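Membrane-anchored mycosin mycp1 (Mycobacterium thermoresistibile, PDB 4HVL) is a subtilisin-like serine protease of the mycosin family and an essential component of the ESX-1 type VII secretion system. Local coordinates at residues 16-30 with 86-100. Numbering follows the deposited sequence.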
loop_
_atom_site.group_PDB
_atom_site.type_symbol
_atom_site.label_atom_id
_atom_site.label_comp_id
_atom_site.label_asym_id
_atom_site.label_seq_id
_atom_site.Cartn_x
_atom_site.Cartn_y
_atom_site.Cartn_z
ATOM N N GLU A 16 -5.162 15.589 -12.879
ATOM C CA GLU A 16 -4.186 16.656 -12.707
ATOM C C GLU A 16 -3.276 16.317 -11.559
ATOM O O GLU A 16 -3.730 15.778 -10.554
ATOM C CB GLU A 16 -4.910 17.982 -12.434
ATOM C CG GLU A 16 -4.039 19.219 -12.435
ATOM C CD GLU A 16 -3.250 19.427 -13.733
ATOM O OE1 GLU A 16 -3.686 20.256 -14.573
ATOM O OE2 GLU A 16 -2.165 18.795 -13.904
ATOM N N THR A 17 -1.994 16.652 -11.698
ATOM C CA THR A 17 -1.021 16.367 -10.642
ATOM C C THR A 17 -0.941 17.519 -9.628
ATOM O O THR A 17 -1.593 18.545 -9.808
ATOM C CB THR A 17 0.379 16.090 -11.222
ATOM O OG1 THR A 17 0.896 17.263 -11.844
ATOM C CG2 THR A 17 0.328 14.977 -12.228
ATOM N N GLY A 18 -0.146 17.339 -8.571
ATOM C CA GLY A 18 0.141 18.405 -7.605
ATOM C C GLY A 18 -0.697 18.299 -6.337
ATOM O O GLY A 18 -1.719 17.636 -6.350
ATOM N N PRO A 19 -0.267 18.953 -5.234
ATOM C CA PRO A 19 -1.009 18.846 -3.969
ATOM C C PRO A 19 -2.342 19.608 -4.010
ATOM O O PRO A 19 -2.513 20.497 -4.853
ATOM C CB PRO A 19 -0.046 19.468 -2.945
ATOM C CG PRO A 19 0.755 20.442 -3.740
ATOM C CD PRO A 19 0.868 19.890 -5.123
ATOM N N ASP A 20 -3.263 19.243 -3.123
ATOM C CA ASP A 20 -4.552 19.946 -2.957
ATOM C C ASP A 20 -4.360 21.399 -2.552
ATOM O O ASP A 20 -5.174 22.250 -2.863
ATOM C CB ASP A 20 -5.373 19.263 -1.862
ATOM C CG ASP A 20 -6.746 19.887 -1.682
ATOM O OD1 ASP A 20 -7.548 19.864 -2.645
ATOM O OD2 ASP A 20 -7.030 20.396 -0.568
ATOM N N ASN A 21 -3.308 21.657 -1.794
ATOM C CA ASN A 21 -2.948 23.013 -1.414
ATOM C C ASN A 21 -1.425 23.121 -1.325
ATOM O O ASN A 21 -0.732 22.113 -1.215
ATOM C CB ASN A 21 -3.604 23.382 -0.092
ATOM C CG ASN A 21 -3.411 22.316 0.952
ATOM O OD1 ASN A 21 -2.319 22.186 1.519
ATOM N ND2 ASN A 21 -4.462 21.520 1.207
ATOM N N PRO A 22 -0.896 24.339 -1.379
ATOM C CA PRO A 22 0.553 24.468 -1.514
ATOM C C PRO A 22 1.353 23.847 -0.367
ATOM O O PRO A 22 0.922 23.885 0.782
ATOM C CB PRO A 22 0.758 25.977 -1.550
ATOM C CG PRO A 22 -0.541 26.536 -2.024
ATOM C CD PRO A 22 -1.577 25.648 -1.424
ATOM N N MET A 23 2.520 23.302 -0.695
ATOM C CA MET A 23 3.314 22.493 0.226
ATOM C C MET A 23 4.778 22.896 0.084
ATOM O O MET A 23 5.236 23.162 -1.043
ATOM C CB MET A 23 3.211 20.999 -0.110
ATOM C CG MET A 23 1.838 20.359 0.005
ATOM S SD MET A 23 1.199 20.305 1.690
ATOM C CE MET A 23 2.152 19.003 2.445
ATOM N N GLU A 24 5.499 22.916 1.208
ATOM C CA GLU A 24 6.888 23.355 1.248
ATOM C C GLU A 24 7.739 22.408 2.077
ATOM O O GLU A 24 7.349 22.003 3.188
ATOM C CB GLU A 24 6.980 24.775 1.819
ATOM C CG GLU A 24 8.414 25.279 1.998
ATOM C CD GLU A 24 8.498 26.745 2.412
ATOM O OE1 GLU A 24 7.455 27.343 2.753
ATOM O OE2 GLU A 24 9.622 27.287 2.423
ATOM N N GLN A 25 8.912 22.066 1.539
ATOM C CA GLN A 25 9.837 21.201 2.259
ATOM C C GLN A 25 10.441 21.962 3.434
ATOM O O GLN A 25 11.120 22.963 3.238
ATOM C CB GLN A 25 10.945 20.687 1.342
ATOM C CG GLN A 25 11.851 19.698 2.032
ATOM C CD GLN A 25 12.863 19.077 1.091
ATOM O OE1 GLN A 25 12.856 19.336 -0.103
ATOM N NE2 GLN A 25 13.729 18.241 1.633
ATOM N N ARG A 26 10.195 21.469 4.644
ATOM C CA ARG A 26 10.758 22.053 5.861
ATOM C C ARG A 26 11.918 21.236 6.451
ATOM O O ARG A 26 12.647 21.734 7.296
ATOM C CB ARG A 26 9.667 22.199 6.910
ATOM C CG ARG A 26 8.459 23.024 6.470
ATOM C CD ARG A 26 8.679 24.523 6.583
ATOM N NE ARG A 26 7.433 25.204 6.968
ATOM C CZ ARG A 26 6.593 25.849 6.147
ATOM N NH1 ARG A 26 6.825 25.953 4.843
ATOM N NH2 ARG A 26 5.499 26.410 6.643
ATOM N N ARG A 27 12.092 19.993 6.023
ATOM C CA ARG A 27 13.151 19.150 6.555
ATOM C C ARG A 27 14.038 18.548 5.474
ATOM O O ARG A 27 13.567 18.231 4.373
ATOM C CB ARG A 27 12.558 17.989 7.344
ATOM C CG ARG A 27 11.689 18.372 8.520
ATOM C CD ARG A 27 11.258 17.091 9.219
ATOM N NE ARG A 27 10.171 17.303 10.175
ATOM C CZ ARG A 27 9.436 16.326 10.712
ATOM N NH1 ARG A 27 9.658 15.050 10.393
ATOM N NH2 ARG A 27 8.466 16.627 11.573
ATOM N N VAL A 28 15.304 18.329 5.831
ATOM C CA VAL A 28 16.246 17.594 4.991
ATOM C C VAL A 28 15.806 16.134 4.877
ATOM O O VAL A 28 15.207 15.574 5.792
ATOM C CB VAL A 28 17.694 17.695 5.533
ATOM C CG1 VAL A 28 18.657 16.837 4.716
ATOM C CG2 VAL A 28 18.156 19.143 5.528
ATOM N N CYS A 29 16.065 15.537 3.722
ATOM C CA CYS A 29 15.542 14.208 3.433
ATOM C C CYS A 29 16.231 13.143 4.273
ATOM O O CYS A 29 17.429 13.202 4.525
ATOM C CB CYS A 29 15.713 13.904 1.948
ATOM S SG CYS A 29 14.764 15.057 0.911
ATOM N N ALA A 30 15.450 12.167 4.695
ATOM C CA ALA A 30 15.976 10.983 5.374
ATOM C C ALA A 30 16.555 10.010 4.363
ATOM O O ALA A 30 16.294 10.114 3.158
ATOM C CB ALA A 30 14.867 10.306 6.165
ATOM N N ASP A 86 3.984 13.832 -9.040
ATOM C CA ASP A 86 4.155 14.322 -7.677
ATOM C C ASP A 86 2.896 15.051 -7.246
ATOM O O ASP A 86 2.430 15.965 -7.937
ATOM C CB ASP A 86 5.347 15.267 -7.653
ATOM C CG ASP A 86 6.009 15.365 -6.300
ATOM O OD1 ASP A 86 5.334 15.297 -5.258
ATOM O OD2 ASP A 86 7.236 15.569 -6.273
ATOM N N PHE A 87 2.362 14.644 -6.101
ATOM C CA PHE A 87 1.178 15.253 -5.507
ATOM C C PHE A 87 1.513 15.933 -4.181
ATOM O O PHE A 87 0.631 16.304 -3.445
ATOM C CB PHE A 87 0.099 14.182 -5.359
ATOM C CG PHE A 87 -0.342 13.610 -6.687
ATOM C CD1 PHE A 87 0.479 12.773 -7.401
ATOM C CD2 PHE A 87 -1.554 13.959 -7.230
ATOM C CE1 PHE A 87 0.102 12.291 -8.637
ATOM C CE2 PHE A 87 -1.949 13.467 -8.471
ATOM C CZ PHE A 87 -1.119 12.624 -9.163
ATOM N N VAL A 88 2.807 16.118 -3.917
ATOM C CA VAL A 88 3.325 16.856 -2.745
ATOM C C VAL A 88 4.011 18.129 -3.203
ATOM O O VAL A 88 3.614 19.257 -2.834
ATOM C CB VAL A 88 4.310 15.954 -1.961
ATOM C CG1 VAL A 88 5.002 16.708 -0.826
ATOM C CG2 VAL A 88 3.547 14.749 -1.434
ATOM N N ASP A 89 5.038 17.956 -4.026
ATOM C CA ASP A 89 5.714 19.087 -4.636
ATOM C C ASP A 89 5.116 19.342 -6.022
ATOM O O ASP A 89 5.152 18.496 -6.921
ATOM C CB ASP A 89 7.207 18.847 -4.718
ATOM C CG ASP A 89 7.989 20.120 -4.983
ATOM O OD1 ASP A 89 7.577 20.924 -5.852
ATOM O OD2 ASP A 89 9.038 20.319 -4.323
ATOM N N ALA A 90 4.588 20.542 -6.188
ATOM C CA ALA A 90 3.893 20.905 -7.403
ATOM C C ALA A 90 4.792 20.851 -8.640
ATOM O O ALA A 90 4.286 20.701 -9.728
ATOM C CB ALA A 90 3.268 22.272 -7.255
ATOM N N ALA A 91 6.107 20.955 -8.463
ATOM C CA ALA A 91 7.071 20.910 -9.583
ATOM C C ALA A 91 7.775 19.543 -9.759
ATOM O O ALA A 91 8.625 19.374 -10.651
ATOM C CB ALA A 91 8.109 22.018 -9.395
ATOM N N GLY A 92 7.422 18.570 -8.936
ATOM C CA GLY A 92 8.126 17.289 -8.919
ATOM C C GLY A 92 7.602 16.302 -9.950
ATOM O O GLY A 92 6.684 16.620 -10.718
ATOM N N ASN A 93 8.190 15.105 -9.968
ATOM C CA ASN A 93 7.796 14.055 -10.922
ATOM C C ASN A 93 7.683 12.640 -10.314
ATOM O O ASN A 93 7.453 11.693 -11.043
ATOM C CB ASN A 93 8.742 14.037 -12.131
ATOM C CG ASN A 93 10.144 13.552 -11.780
ATOM O OD1 ASN A 93 10.425 13.157 -10.653
ATOM N ND2 ASN A 93 11.038 13.593 -12.754
ATOM N N GLY A 94 7.850 12.515 -8.999
ATOM C CA GLY A 94 7.714 11.231 -8.302
ATOM C C GLY A 94 9.019 10.478 -8.104
ATOM O O GLY A 94 9.045 9.429 -7.459
ATOM N N MET A 95 10.102 11.042 -8.629
ATOM C CA MET A 95 11.423 10.417 -8.589
ATOM C C MET A 95 12.342 11.014 -7.533
ATOM O O MET A 95 13.565 10.943 -7.666
ATOM C CB MET A 95 12.097 10.511 -9.964
ATOM C CG MET A 95 11.409 9.720 -11.066
ATOM S SD MET A 95 11.151 7.977 -10.688
ATOM C CE MET A 95 12.823 7.403 -10.396
ATOM N N SER A 96 11.745 11.541 -6.472
ATOM C CA SER A 96 12.470 12.009 -5.304
ATOM C C SER A 96 11.796 11.474 -4.043
ATOM O O SER A 96 10.638 11.811 -3.751
ATOM C CB SER A 96 12.466 13.542 -5.274
ATOM O OG SER A 96 13.259 14.007 -4.192
ATOM N N ASP A 97 12.510 10.628 -3.310
ATOM C CA ASP A 97 12.037 10.081 -2.047
ATOM C C ASP A 97 12.768 10.843 -0.946
ATOM O O ASP A 97 13.971 10.730 -0.839
ATOM C CB ASP A 97 12.359 8.586 -1.937
ATOM C CG ASP A 97 11.805 7.965 -0.691
ATOM O OD1 ASP A 97 11.059 8.678 0.055
ATOM O OD2 ASP A 97 12.060 6.746 -0.497
ATOM N N CYS A 98 12.021 11.595 -0.141
ATOM C CA CYS A 98 12.584 12.350 0.967
ATOM C C CYS A 98 12.336 11.624 2.307
ATOM O O CYS A 98 12.789 12.082 3.341
ATOM C CB CYS A 98 11.969 13.766 0.974
ATOM S SG CYS A 98 12.912 15.065 1.796
ATOM N N ASP A 99 11.680 10.464 2.273
ATOM C CA ASP A 99 11.188 9.813 3.490
ATOM C C ASP A 99 11.774 8.426 3.727
ATOM O O ASP A 99 11.354 7.745 4.631
ATOM C CB ASP A 99 9.661 9.676 3.416
ATOM C CG ASP A 99 8.954 11.015 3.418
ATOM O OD1 ASP A 99 9.203 11.844 2.523
ATOM O OD2 ASP A 99 8.168 11.242 4.337
ATOM N N ALA A 100 12.672 7.966 2.868
ATOM C CA ALA A 100 13.202 6.618 3.002
ATOM C C ALA A 100 12.068 5.628 3.163
ATOM O O ALA A 100 12.078 4.815 4.073
ATOM C CB ALA A 100 14.161 6.542 4.187
HETATM O O HOH W 1 3.855 15.754 -11.280
HETATM O O HOH W 2 1.285 19.897 -10.436
HETATM O O HOH W 3 4.525 22.051 -3.540
HETATM O O HOH W 4 11.374 20.619 -2.068
#
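C29 sends SG beside its own backbone N (chi1 -63°), whereas C98 turns SG away from its N (chi1 -157°), and the two sulfurs meet in a disulfide, C29 SG to C98 SG 2.1 Å, with a near-perpendicular chi3 of -91°. Next to it A30 N donates a backbone hydrogen bond to C98 O (3.0 Å). Q25, extended beyond CG, lays its amide against the bridge, NE2 to C98 SG 3.3 Å, while that same NE2 donates to R27 O at 2.7 Å and so links the end of strand 23-25 to the loop that follows. At the other end, F87 crosses T17 at about a right angle: T17 CB stands 4.3 Å above the plane of the F87 ring, near its rim. G18 N lies over a face of the ring and donates weakly to D86 O. P19 rests on the backbone, CG to V88 O 3.2 Å, and one water joins M23 O, V88 O and A90 N. Thus the disulfide at one end, and the packing of T17, G18 and P19 on F87 and V88 at the other, join the N-terminal extension, whose strand 23-25 pairs with 138-140, to the loop that leads from edge strand 82-86 of the subtilisin-fold parallel sheet to the predicted catalytic H101.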